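Local coordinates for UPF0255 protein frsA (Vibrio vulnificus, PDB 4I4C), which probably hydrolyses carboxylic esters as a serine esterase with an alpha/beta-hydrolase domain, and is not a cofactor-independent pyruvate decarboxylase, at residues Ile331-Leu334 with Ser335-Ala339. Residues are numbered along the deposited sequence; the frame is centred on the assembly and turned at random.
Sequences IYSL and SGQMA
Tyr-332 O takes two donors from the next turn of the helix, the hydroxyl of Ser-335 and the amide of Gly-336. Ser-335 OG is the nearer, 2.6 Å from Tyr-332 O, and arrives above the carbonyl plane rather than on a lone pair; Gly-336 N, 3.2 Å from Tyr-332 O, comes to the same face. A chi1 of 63° puts OG between the backbone N and carbonyl carbon of Ser-335, folding the hydroxyl back onto the preceding turn. OG of the buried Ser-335 also bonds Gln-310 NE2, tying the helix to the loop beyond helix 306-309. Backbone amides bond four residues back, as Gln-337 N does to Ser-333 O at 3.0 Å; Met-338 N likewise bonds Leu-334 O. On the buried side the methionine chain, bent at chi3 (-59°), lays Met-338 CE against Leu-334 O (3.3 Å) and beside Leu-334 CG (4.1 Å), the two side chains crossing at a slant. Both rest on Leu-320 of helix 314-323, and the Met-338 side chain is about 6 Å from the bound hexanoic acid. Gln-337 lies on the outer side, its CG 3.4 Å from Ser-333 O, while its OE1 bonds Lys-326. Sharing Tyr-332 O between amide and hydroxyl satisfies the Ser-335 proton within the helix itself, with the hydroxyl oxygen still able to accept from Gln-310.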
ATOM      1  N   ILE A 331      -6.664 -21.890   7.220  1.00 23.34           N
ATOM      2  CA  ILE A 331      -6.671 -21.353   5.859  1.00 22.27           C
ATOM      3  C   ILE A 331      -8.003 -21.556   5.141  1.00 23.60           C
ATOM      4  O   ILE A 331      -8.449 -20.692   4.383  1.00 23.84           O
ATOM      5  CB  ILE A 331      -5.516 -21.948   5.013  1.00 18.87           C
ATOM      6  CG1 ILE A 331      -4.177 -21.736   5.742  1.00 17.40           C
ATOM      7  CG2 ILE A 331      -5.500 -21.346   3.627  1.00 19.19           C
ATOM      8  CD1 ILE A 331      -2.946 -22.235   4.990  1.00 16.91           C
ATOM      9  N   TYR A 332      -8.643 -22.694   5.381  1.00 27.22           N
ATOM     10  CA  TYR A 332      -9.896 -22.999   4.702  1.00 30.00           C
ATOM     11  C   TYR A 332     -10.964 -22.009   5.146  1.00 30.77           C
ATOM     12  O   TYR A 332     -11.729 -21.501   4.335  1.00 31.08           O
ATOM     13  CB  TYR A 332     -10.337 -24.437   4.986  1.00 32.86           C
ATOM     14  CG  TYR A 332      -9.250 -25.453   4.729  1.00 37.69           C
ATOM     15  CD1 TYR A 332      -8.977 -25.902   3.443  1.00 31.04           C
ATOM     16  CD2 TYR A 332      -8.484 -25.951   5.778  1.00 40.36           C
ATOM     17  CE1 TYR A 332      -7.974 -26.828   3.207  1.00 36.56           C
ATOM     18  CE2 TYR A 332      -7.480 -26.876   5.557  1.00 43.42           C
ATOM     19  CZ  TYR A 332      -7.227 -27.312   4.269  1.00 43.93           C
ATOM     20  OH  TYR A 332      -6.223 -28.235   4.060  1.00 47.57           O
ATOM     21  N   SER A 333     -10.994 -21.730   6.441  1.00 27.73           N
ATOM     22  CA  SER A 333     -11.947 -20.773   6.975  1.00 29.25           C
ATOM     23  C   SER A 333     -11.634 -19.354   6.495  1.00 25.45           C
ATOM     24  O   SER A 333     -12.521 -18.651   6.031  1.00 27.89           O
ATOM     25  CB  SER A 333     -11.973 -20.838   8.492  1.00 26.75           C
ATOM     26  OG  SER A 333     -12.806 -19.824   9.005  1.00 33.09           O
ATOM     27  N   LEU A 334     -10.372 -18.941   6.606  1.00 25.35           N
ATOM     28  CA  LEU A 334      -9.936 -17.651   6.068  1.00 24.26           C
ATOM     29  C   LEU A 334     -10.329 -17.420   4.596  1.00 27.42           C
ATOM     30  O   LEU A 334     -10.778 -16.332   4.225  1.00 25.13           O
ATOM     31  CB  LEU A 334      -8.425 -17.497   6.229  1.00 23.56           C
ATOM     32  CG  LEU A 334      -7.765 -16.206   5.743  1.00 28.17           C
ATOM     33  CD1 LEU A 334      -8.510 -15.022   6.300  1.00 26.75           C
ATOM     34  CD2 LEU A 334      -6.285 -16.162   6.172  1.00 25.74           C
ATOM     35  N   SER A 335     -10.158 -18.444   3.769  1.00 21.79           N
ATOM     36  CA  SER A 335     -10.458 -18.352   2.347  1.00 29.74           C
ATOM     37  C   SER A 335     -11.949 -18.153   2.090  1.00 24.26           C
ATOM     38  O   SER A 335     -12.327 -17.424   1.176  1.00 30.28           O
ATOM     39  CB  SER A 335     -10.000 -19.614   1.621  1.00 28.45           C
ATOM     40  OG  SER A 335     -10.704 -20.746   2.108  1.00 29.20           O
ATOM     41  N   GLY A 336     -12.784 -18.826   2.874  1.00 26.12           N
ATOM     42  CA  GLY A 336     -14.224 -18.687   2.743  1.00 32.65           C
ATOM     43  C   GLY A 336     -14.698 -17.321   3.202  1.00 32.98           C
ATOM     44  O   GLY A 336     -15.638 -16.750   2.650  1.00 31.53           O
ATOM     45  N   GLN A 337     -14.030 -16.786   4.216  1.00 30.69           N
ATOM     46  CA  GLN A 337     -14.437 -15.514   4.797  1.00 30.32           C
ATOM     47  C   GLN A 337     -14.177 -14.303   3.910  1.00 31.83           C
ATOM     48  O   GLN A 337     -14.917 -13.321   3.982  1.00 46.67           O
ATOM     49  CB  GLN A 337     -13.785 -15.306   6.162  1.00 27.85           C
ATOM     50  CG  GLN A 337     -14.416 -16.113   7.289  1.00 31.63           C
ATOM     51  CD  GLN A 337     -13.548 -16.134   8.546  1.00 33.36           C
ATOM     52  OE1 GLN A 337     -12.325 -15.935   8.482  1.00 26.47           O
ATOM     53  NE2 GLN A 337     -14.177 -16.377   9.694  1.00 33.07           N
ATOM     54  N   MET A 338     -13.135 -14.346   3.083  1.00 23.73           N
ATOM     55  CA  MET A 338     -12.803 -13.167   2.279  1.00 24.76           C
ATOM     56  C   MET A 338     -13.741 -12.892   1.090  1.00 28.42           C
ATOM     57  O   MET A 338     -13.685 -11.812   0.492  1.00 28.69           O
ATOM     58  CB  MET A 338     -11.348 -13.196   1.830  1.00 32.82           C
ATOM     59  CG  MET A 338     -10.375 -12.772   2.931  1.00 28.87           C
ATOM     60  SD  MET A 338      -8.731 -13.024   2.329  1.00 78.26           S
ATOM     61  CE  MET A 338      -8.809 -14.772   2.010  1.00 28.80           C
ATOM     62  N   ALA A 339     -14.603 -13.852   0.764  1.00 21.27           N
ATOM     63  CA  ALA A 339     -15.590 -13.655  -0.302  1.00 22.33           C
ATOM     64  C   ALA A 339     -16.405 -12.374  -0.070  1.00 31.18           C
ATOM     65  O   ALA A 339     -16.793 -11.685  -1.020  1.00 31.09           O
ATOM     66  CB  ALA A 339     -16.498 -14.864  -0.421  1.00 22.63           C
TER